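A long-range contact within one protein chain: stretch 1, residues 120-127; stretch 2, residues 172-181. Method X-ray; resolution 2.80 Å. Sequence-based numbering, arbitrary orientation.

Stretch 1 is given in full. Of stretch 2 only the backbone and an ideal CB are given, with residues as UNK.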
# COMPACT_ATOMS: atom_id res chain seq x y z
N GLU C 120 0.74 23.66 17.57
CA GLU C 120 -0.12 22.58 17.02
C GLU C 120 -1.56 22.72 17.49
O GLU C 120 -1.80 22.98 18.67
CB GLU C 120 0.41 21.17 17.39
CG GLU C 120 1.47 21.13 18.49
CD GLU C 120 1.38 19.89 19.40
OE1 GLU C 120 0.37 19.75 20.11
OE2 GLU C 120 2.35 19.09 19.45
N VAL C 121 -2.50 22.53 16.56
CA VAL C 121 -3.95 22.48 16.86
C VAL C 121 -4.29 21.41 17.89
O VAL C 121 -3.56 20.41 18.02
CB VAL C 121 -4.78 22.24 15.56
CG1 VAL C 121 -4.85 20.75 15.23
CG2 VAL C 121 -6.17 22.84 15.67
N LYS C 122 -5.37 21.62 18.65
CA LYS C 122 -5.78 20.68 19.68
C LYS C 122 -6.69 19.63 19.08
O LYS C 122 -7.76 19.94 18.62
CB LYS C 122 -6.45 21.41 20.85
CG LYS C 122 -5.46 22.12 21.79
CD LYS C 122 -6.14 22.75 23.01
CE LYS C 122 -6.79 24.10 22.68
NZ LYS C 122 -7.75 24.56 23.73
N ALA C 123 -6.23 18.40 19.04
CA ALA C 123 -6.92 17.34 18.31
C ALA C 123 -7.90 16.62 19.22
O ALA C 123 -7.60 16.38 20.38
CB ALA C 123 -5.92 16.36 17.72
N LYS C 124 -9.08 16.29 18.68
CA LYS C 124 -10.14 15.61 19.45
C LYS C 124 -10.43 14.24 18.85
O LYS C 124 -10.15 13.99 17.68
CB LYS C 124 -11.43 16.45 19.51
CG LYS C 124 -11.25 17.82 20.13
CD LYS C 124 -12.58 18.52 20.39
CE LYS C 124 -13.27 18.94 19.09
NZ LYS C 124 -14.39 19.90 19.34
N ALA C 125 -11.03 13.35 19.66
CA ALA C 125 -11.35 11.99 19.23
C ALA C 125 -12.83 11.70 19.41
O ALA C 125 -13.33 11.69 20.53
CB ALA C 125 -10.53 10.98 20.00
N LEU C 126 -13.53 11.45 18.29
CA LEU C 126 -14.90 10.92 18.30
C LEU C 126 -14.98 9.57 18.99
O LEU C 126 -14.00 8.80 18.95
CB LEU C 126 -15.42 10.75 16.87
CG LEU C 126 -15.57 11.96 15.96
CD1 LEU C 126 -16.03 11.47 14.62
CD2 LEU C 126 -16.53 13.01 16.51
N THR C 127 -16.14 9.26 19.58
CA THR C 127 -16.39 7.90 20.09
C THR C 127 -17.15 7.08 19.06
O THR C 127 -17.57 7.60 18.03
CB THR C 127 -17.16 7.89 21.42
OG1 THR C 127 -18.55 8.09 21.17
CG2 THR C 127 -16.64 8.97 22.34
N UNK C 172 -14.83 17.94 6.78
CA UNK C 172 -15.67 18.47 7.85
C UNK C 172 -15.14 18.08 9.23
O UNK C 172 -14.99 18.94 10.10
CB UNK C 172 -17.11 17.97 7.68
N UNK C 173 -14.83 16.79 9.41
CA UNK C 173 -14.06 16.36 10.58
C UNK C 173 -12.73 17.14 10.76
O UNK C 173 -12.35 17.50 11.89
CB UNK C 173 -13.76 14.86 10.46
N UNK C 174 -12.05 17.42 9.64
CA UNK C 174 -10.74 18.10 9.70
C UNK C 174 -10.82 19.52 10.24
O UNK C 174 -10.11 19.87 11.18
CB UNK C 174 -10.11 18.13 8.31
N UNK C 175 -11.71 20.35 9.69
CA UNK C 175 -11.90 21.70 10.25
C UNK C 175 -12.38 21.63 11.70
O UNK C 175 -11.94 22.41 12.54
CB UNK C 175 -12.90 22.49 9.41
N UNK C 176 -13.25 20.66 12.00
CA UNK C 176 -13.71 20.40 13.38
C UNK C 176 -12.66 19.77 14.34
O UNK C 176 -12.98 19.48 15.49
CB UNK C 176 -14.92 19.47 13.32
N UNK C 177 -11.43 19.51 13.84
CA UNK C 177 -10.29 19.03 14.67
C UNK C 177 -10.38 17.57 15.17
O UNK C 177 -9.85 17.25 16.23
CB UNK C 177 -10.16 19.94 15.89
N UNK C 178 -11.03 16.69 14.42
CA UNK C 178 -11.18 15.29 14.85
C UNK C 178 -10.18 14.38 14.19
O UNK C 178 -9.92 14.48 13.00
CB UNK C 178 -12.59 14.79 14.55
N UNK C 179 -9.61 13.47 14.97
CA UNK C 179 -8.61 12.55 14.46
C UNK C 179 -9.18 11.50 13.49
O UNK C 179 -8.45 10.91 12.74
CB UNK C 179 -7.93 11.85 15.64
N UNK C 180 -10.48 11.27 13.51
CA UNK C 180 -11.05 10.20 12.66
C UNK C 180 -11.08 10.58 11.18
O UNK C 180 -11.37 9.75 10.32
CB UNK C 180 -12.47 9.86 13.12
N UNK C 181 -10.76 11.85 10.89
CA UNK C 181 -10.68 12.33 9.52
C UNK C 181 -9.71 11.47 8.70
O UNK C 181 -10.02 11.08 7.58
CB UNK C 181 -10.25 13.80 9.50

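Position 172 is helical, with nothing of stretch 1 within 5.5 Å of its ideal CB. Many helix-compatible side chains would do. It is Val 172, which makes no contact.

Position 173 is helical too. Its CB points sideways. A long side chain could still reach the methyls of Leu 126, so a medium or large apolar residue would suit. It is Leu 173. Its CD2 packs 3.4 Å from CD1 of Leu 126.

Positions 174 and 175 continue the helix, out of reach of stretch 1. The contact does not restrict them. They hold Met 174, present as selenomethionine, and Ile 175.

Position 176 points its CB sideways into space that stretch 1 leaves empty. Many residues would fit. Leu 176 is deposited; its nearest side-chain approach is CB, 6.0 Å from Lys 124 CE.

Position 177 has positive phi (72/30), just after the helix, in a Schellman motif. Glycine or asparagine would be the usual guess from the backbone alone. However, the CB points toward stretch 1, 3.6 Å from Lys 122 O and 4.6 Å from Lys 124 CE. The Lys 122 carbonyl invites a donor; the nearby lysine would favour an acid. The residue is Arg 177. Its NE gives a weak hydrogen bond to Lys 122 O (3.4 Å), and its CG packs 3.6 Å from Val 121 CG2. Lys 124 CE lies over one face of the guanidinium. This brings like charges close, with Lys 124 NZ 3.8 Å from Arg 177 NH1. The backbone also links the two stretches: Lys 124 N donates to Arg 177 O at 2.7 Å.

Position 178 is extended (-100/138) and forms a single beta bridge with Lys 124. Its CB points sideways, 4.3 Å from Leu 126 CG. A large apolar or aromatic side chain could cover that leucine. Tyr 178 does so: Leu 126 CD2 sits over its ring face, 3.5 Å from the ring centroid, a CH-pi contact.

Position 179 lies in a type I turn spanning 178 to 181. Its N donates to Lys 124 O at 2.8 Å, which excludes proline. The CB points sideways, 3.7 Å from Lys 124 O and 5.0 Å from Ala 125 CA. That carbonyl already takes the backbone N, so many side chains would suit, among them long ones that could run on past Ala 125. It is Arg 179, whose NH2 lies 3.5 Å from Ala 125 CB.

Position 180 points its CB toward stretch 1, 4.2 Å from Leu 126 CD1. Leu 126 N is available as a donor, so an apolar residue or a long acceptor would suit. Glu 180 takes the second course: Leu 126 N donates to its OE1 at 3.1 Å. Its OE2 forms a salt bridge with Arg 179 NH1 (3.1 Å) through charge alone.

Position 181 lies beyond contact and tolerates many residues. It is Gln 181.

Stretch 2 (172-181) VLMILRYREQ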
# COMPACT_ATOMS: atom_id res chain seq x y z
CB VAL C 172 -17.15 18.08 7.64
CG1 VAL C 172 -17.86 17.86 8.98
CG2 VAL C 172 -17.86 19.14 6.80
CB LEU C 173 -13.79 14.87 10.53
CG LEU C 173 -15.04 13.99 10.56
CD1 LEU C 173 -14.86 12.76 9.69
CD2 LEU C 173 -15.43 13.58 11.97
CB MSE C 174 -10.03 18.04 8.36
CG MSE C 174 -8.62 18.60 8.44
SE MSE C 174 -8.57 20.05 7.13
CE MSE C 174 -7.48 21.37 8.10
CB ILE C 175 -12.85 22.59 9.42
CG1 ILE C 175 -14.16 21.88 9.11
CG2 ILE C 175 -12.17 23.06 8.15
CD1 ILE C 175 -15.22 22.80 8.54
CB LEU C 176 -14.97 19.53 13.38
CG LEU C 176 -16.35 20.18 13.13
CD1 LEU C 176 -17.40 19.38 13.89
CD2 LEU C 176 -16.40 21.65 13.53
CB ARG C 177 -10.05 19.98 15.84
CG ARG C 177 -9.47 21.31 15.44
CD ARG C 177 -10.07 22.46 16.24
NE ARG C 177 -10.14 22.16 17.66
CZ ARG C 177 -11.25 22.27 18.39
NH1 ARG C 177 -12.38 22.70 17.83
NH2 ARG C 177 -11.21 21.95 19.68
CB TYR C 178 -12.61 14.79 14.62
CG TYR C 178 -13.61 15.36 15.60
CD1 TYR C 178 -13.65 14.92 16.93
CD2 TYR C 178 -14.48 16.38 15.22
CE1 TYR C 178 -14.54 15.46 17.84
CE2 TYR C 178 -15.37 16.93 16.13
CZ TYR C 178 -15.41 16.46 17.43
OH TYR C 178 -16.30 17.01 18.33
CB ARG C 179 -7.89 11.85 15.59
CG ARG C 179 -7.56 10.42 15.27
CD ARG C 179 -6.60 9.84 16.28
NE ARG C 179 -7.26 9.51 17.53
CZ ARG C 179 -8.09 8.48 17.68
NH1 ARG C 179 -8.38 7.68 16.65
NH2 ARG C 179 -8.64 8.26 18.87
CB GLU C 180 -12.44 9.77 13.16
CG GLU C 180 -12.39 8.89 14.42
CD GLU C 180 -11.81 9.62 15.63
OE1 GLU C 180 -11.94 10.86 15.69
OE2 GLU C 180 -11.24 8.94 16.53
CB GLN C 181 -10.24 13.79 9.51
CG GLN C 181 -8.89 14.02 10.21
CD GLN C 181 -8.23 15.31 9.80
OE1 GLN C 181 -8.02 15.57 8.61
NE2 GLN C 181 -7.89 16.14 10.78
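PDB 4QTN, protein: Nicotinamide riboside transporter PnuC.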